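Local coordinates for protein alternansucrase (Leuconostoc mesenteroides, PDB 6HVG) that is a multidomain enzyme of glycoside hydrolase family 70, built around a TIM-barrel-type catalytic domain and carrying cell-wall-binding-type repeats, at residues I1079-L1084 with G1149-D1155. Numbering follows the deposited sequence.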
ATOM      1  N   ILE A1079     -10.405 -33.095   0.449  1.00 43.54           N
ATOM      2  CA  ILE A1079      -9.755 -32.166   1.341  1.00 46.42           C
ATOM      3  C   ILE A1079      -9.297 -32.979   2.524  1.00 45.14           C
ATOM      4  O   ILE A1079     -10.098 -33.684   3.118  1.00 48.02           O
ATOM      5  CB  ILE A1079     -10.689 -31.039   1.835  1.00 47.93           C
ATOM      6  CG1 ILE A1079     -10.845 -29.928   0.803  1.00 48.71           C
ATOM      7  CG2 ILE A1079     -10.091 -30.348   3.062  1.00 48.85           C
ATOM      8  CD1 ILE A1079     -11.188 -30.360  -0.590  1.00 50.98           C
ATOM      9  N   THR A1080      -8.010 -32.898   2.838  1.00 43.68           N
ATOM     10  CA  THR A1080      -7.473 -33.521   4.034  1.00 43.91           C
ATOM     11  C   THR A1080      -7.174 -32.510   5.141  1.00 44.71           C
ATOM     12  O   THR A1080      -7.041 -32.914   6.285  1.00 47.12           O
ATOM     13  CB  THR A1080      -6.195 -34.302   3.720  1.00 42.02           C
ATOM     14  OG1 THR A1080      -5.219 -33.423   3.156  1.00 40.51           O
ATOM     15  CG2 THR A1080      -6.508 -35.440   2.772  1.00 41.12           C
ATOM     16  N   SER A1081      -7.062 -31.217   4.800  1.00 45.76           N
ATOM     17  CA  SER A1081      -6.980 -30.128   5.794  1.00 44.42           C
ATOM     18  C   SER A1081      -7.800 -28.890   5.424  1.00 42.92           C
ATOM     19  O   SER A1081      -7.768 -28.428   4.295  1.00 45.51           O
ATOM     20  CB  SER A1081      -5.539 -29.716   6.024  1.00 46.35           C
ATOM     21  OG  SER A1081      -5.454 -28.902   7.185  1.00 47.06           O
ATOM     22  N   PHE A1082      -8.530 -28.359   6.396  1.00 43.59           N
ATOM     23  CA  PHE A1082      -9.409 -27.219   6.204  1.00 43.33           C
ATOM     24  C   PHE A1082      -8.764 -25.987   6.818  1.00 44.80           C
ATOM     25  O   PHE A1082      -8.593 -25.901   8.037  1.00 48.49           O
ATOM     26  CB  PHE A1082     -10.751 -27.464   6.870  1.00 44.15           C
ATOM     27  CG  PHE A1082     -11.875 -26.621   6.305  1.00 46.53           C
ATOM     28  CD1 PHE A1082     -11.988 -25.278   6.634  1.00 46.11           C
ATOM     29  CD2 PHE A1082     -12.819 -27.176   5.458  1.00 45.58           C
ATOM     30  CE1 PHE A1082     -13.011 -24.519   6.116  1.00 48.07           C
ATOM     31  CE2 PHE A1082     -13.849 -26.422   4.944  1.00 47.25           C
ATOM     32  CZ  PHE A1082     -13.950 -25.096   5.274  1.00 48.60           C
ATOM     33  N   GLU A1083      -8.371 -25.044   5.975  1.00 44.63           N
ATOM     34  CA  GLU A1083      -7.789 -23.798   6.460  1.00 44.75           C
ATOM     35  C   GLU A1083      -8.926 -22.863   6.753  1.00 42.71           C
ATOM     36  O   GLU A1083      -9.583 -22.367   5.841  1.00 41.03           O
ATOM     37  CB  GLU A1083      -6.827 -23.187   5.436  1.00 46.88           C
ATOM     38  CG  GLU A1083      -5.971 -22.074   5.991  1.00 48.74           C
ATOM     39  CD  GLU A1083      -5.343 -21.211   4.906  1.00 53.49           C
ATOM     40  OE1 GLU A1083      -4.816 -21.773   3.916  1.00 54.75           O
ATOM     41  OE2 GLU A1083      -5.394 -19.957   5.036  1.00 54.28           O
ATOM     42  N   LEU A1084      -9.176 -22.658   8.046  1.00 44.92           N
ATOM     43  CA  LEU A1084     -10.230 -21.755   8.531  1.00 45.00           C
ATOM     44  C   LEU A1084      -9.684 -20.346   8.640  1.00 43.78           C
ATOM     45  O   LEU A1084      -8.513 -20.156   8.936  1.00 42.50           O
ATOM     46  CB  LEU A1084     -10.720 -22.194   9.915  1.00 45.69           C
ATOM     47  CG  LEU A1084     -11.493 -23.506   9.985  1.00 49.02           C
ATOM     48  CD1 LEU A1084     -11.148 -24.275  11.227  1.00 51.58           C
ATOM     49  CD2 LEU A1084     -12.989 -23.274   9.930  1.00 52.93           C
ATOM     50  N   GLY A1149     -12.525 -36.824   8.982  1.00 56.57           N
ATOM     51  CA  GLY A1149     -11.124 -37.130   8.679  1.00 53.44           C
ATOM     52  C   GLY A1149     -10.344 -35.997   8.059  1.00 50.91           C
ATOM     53  O   GLY A1149      -9.390 -36.216   7.331  1.00 51.38           O
ATOM     54  N   MET A1150     -10.746 -34.773   8.366  1.00 52.46           N
ATOM     55  CA  MET A1150     -10.031 -33.577   7.918  1.00 50.99           C
ATOM     56  C   MET A1150      -9.409 -32.866   9.104  1.00 49.00           C
ATOM     57  O   MET A1150      -9.943 -32.895  10.207  1.00 50.43           O
ATOM     58  CB  MET A1150     -10.984 -32.613   7.238  1.00 50.33           C
ATOM     59  CG  MET A1150     -11.412 -33.056   5.857  1.00 51.27           C
ATOM     60  SD  MET A1150     -12.538 -31.893   5.089  1.00 50.78           S
ATOM     61  CE  MET A1150     -14.064 -32.366   5.884  1.00 53.45           C
ATOM     62  N   GLN A1151      -8.271 -32.234   8.857  1.00 47.28           N
ATOM     63  CA  GLN A1151      -7.598 -31.411   9.843  1.00 46.78           C
ATOM     64  C   GLN A1151      -8.092 -29.973   9.819  1.00 43.77           C
ATOM     65  O   GLN A1151      -8.648 -29.525   8.842  1.00 45.24           O
ATOM     66  CB  GLN A1151      -6.099 -31.402   9.579  1.00 47.80           C
ATOM     67  CG  GLN A1151      -5.379 -32.722   9.753  1.00 47.26           C
ATOM     68  CD  GLN A1151      -3.928 -32.601   9.361  1.00 51.66           C
ATOM     69  OE1 GLN A1151      -3.304 -31.540   9.530  1.00 59.09           O
ATOM     70  NE2 GLN A1151      -3.371 -33.679   8.840  1.00 51.78           N
ATOM     71  N   ALA A1152      -7.864 -29.252  10.906  1.00 42.85           N
ATOM     72  CA  ALA A1152      -8.221 -27.833  10.986  1.00 43.06           C
ATOM     73  C   ALA A1152      -6.970 -26.987  11.190  1.00 44.76           C
ATOM     74  O   ALA A1152      -6.163 -27.218  12.120  1.00 45.15           O
ATOM     75  CB  ALA A1152      -9.213 -27.583  12.119  1.00 42.11           C
ATOM     76  N   ILE A1153      -6.808 -25.997  10.323  1.00 45.49           N
ATOM     77  CA  ILE A1153      -5.650 -25.098  10.382  1.00 46.30           C
ATOM     78  C   ILE A1153      -6.008 -23.796  11.076  1.00 43.75           C
ATOM     79  O   ILE A1153      -6.977 -23.128  10.716  1.00 47.00           O
ATOM     80  CB  ILE A1153      -5.082 -24.801   8.977  1.00 46.61           C
ATOM     81  CG1 ILE A1153      -4.278 -25.988   8.473  1.00 47.80           C
ATOM     82  CG2 ILE A1153      -4.170 -23.607   9.002  1.00 47.54           C
ATOM     83  CD1 ILE A1153      -4.073 -25.952   6.975  1.00 50.97           C
ATOM     84  N   ALA A1154      -5.198 -23.444  12.063  1.00 42.87           N
ATOM     85  CA  ALA A1154      -5.317 -22.178  12.773  1.00 44.38           C
ATOM     86  C   ALA A1154      -4.462 -21.125  12.100  1.00 43.02           C
ATOM     87  O   ALA A1154      -3.309 -21.380  11.814  1.00 41.60           O
ATOM     88  CB  ALA A1154      -4.847 -22.360  14.212  1.00 46.18           C
ATOM     89  N   ASP A1155      -5.014 -19.942  11.855  1.00 46.56           N
ATOM     90  CA  ASP A1155      -4.221 -18.827  11.323  1.00 46.63           C
ATOM     91  C   ASP A1155      -3.461 -18.167  12.476  1.00 45.45           C
ATOM     92  O   ASP A1155      -4.054 -17.532  13.332  1.00 46.10           O
ATOM     93  CB  ASP A1155      -5.106 -17.797  10.597  1.00 48.20           C
ATOM     94  CG  ASP A1155      -4.458 -17.258   9.324  1.00 51.30           C
ATOM     95  OD1 ASP A1155      -3.240 -17.075   9.301  1.00 54.75           O
ATOM     96  OD2 ASP A1155      -5.160 -17.018   8.332  1.00 57.65           O
TER
HETATM   97  O   HOH W   1      -3.656 -29.047   9.353  1.00 50.77           O
HETATM   98  O   HOH W   2      -6.447 -19.195   7.341  1.00 49.18           O
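Strands 1081-1083 and 1151-1155 run parallel, their axes 29° apart, as neighbours in the eight-stranded parallel barrel of this family 70 enzyme. Backbone hydrogen bonds join them: Gln1151 N gives to Thr1080 O, Phe1082 N to Gln1151 O at 2.7 Å, and Ile1153 N to Phe1082 O; beyond these, Leu1084 N reaches Ile1153 O only weakly, at 3.5 Å. Ser1081, Glu1083, Gln1151 and Ile1153 share the inward face. There the CG1 arm of Ile1153, beside its backbone N (chi1 -77°), rests against Ser1081 OG, CD1 coming within 3.3 Å of it, while CG2 meets Glu1083 CG at 3.8 Å. On the other face Phe1082 and Ala1152 turn toward helices 1063-1075 and 1135-1147, and Phe1082 meets Phe1074 and Tyr1046 edge-to-face. Leu1084 CD1 packs on Ala1152 CB, and just ahead of the strands Ile1079 CG2 touches Met1150 SD. Glu1083 and Asp1155, salt-bridged to Arg823 and Arg619 respectively, bring OE2 and OD2 to 4.4 Å; a water sits 2.6 Å from Glu1083 OE2 and 2.7 Å from Asp1155 OD2. A second water accepts from Ser1081 OG at 2.8 Å and donates to Gln1151 OE1, whose amide is also held by Leu655 N at OE1 and Asn652 O at NE2.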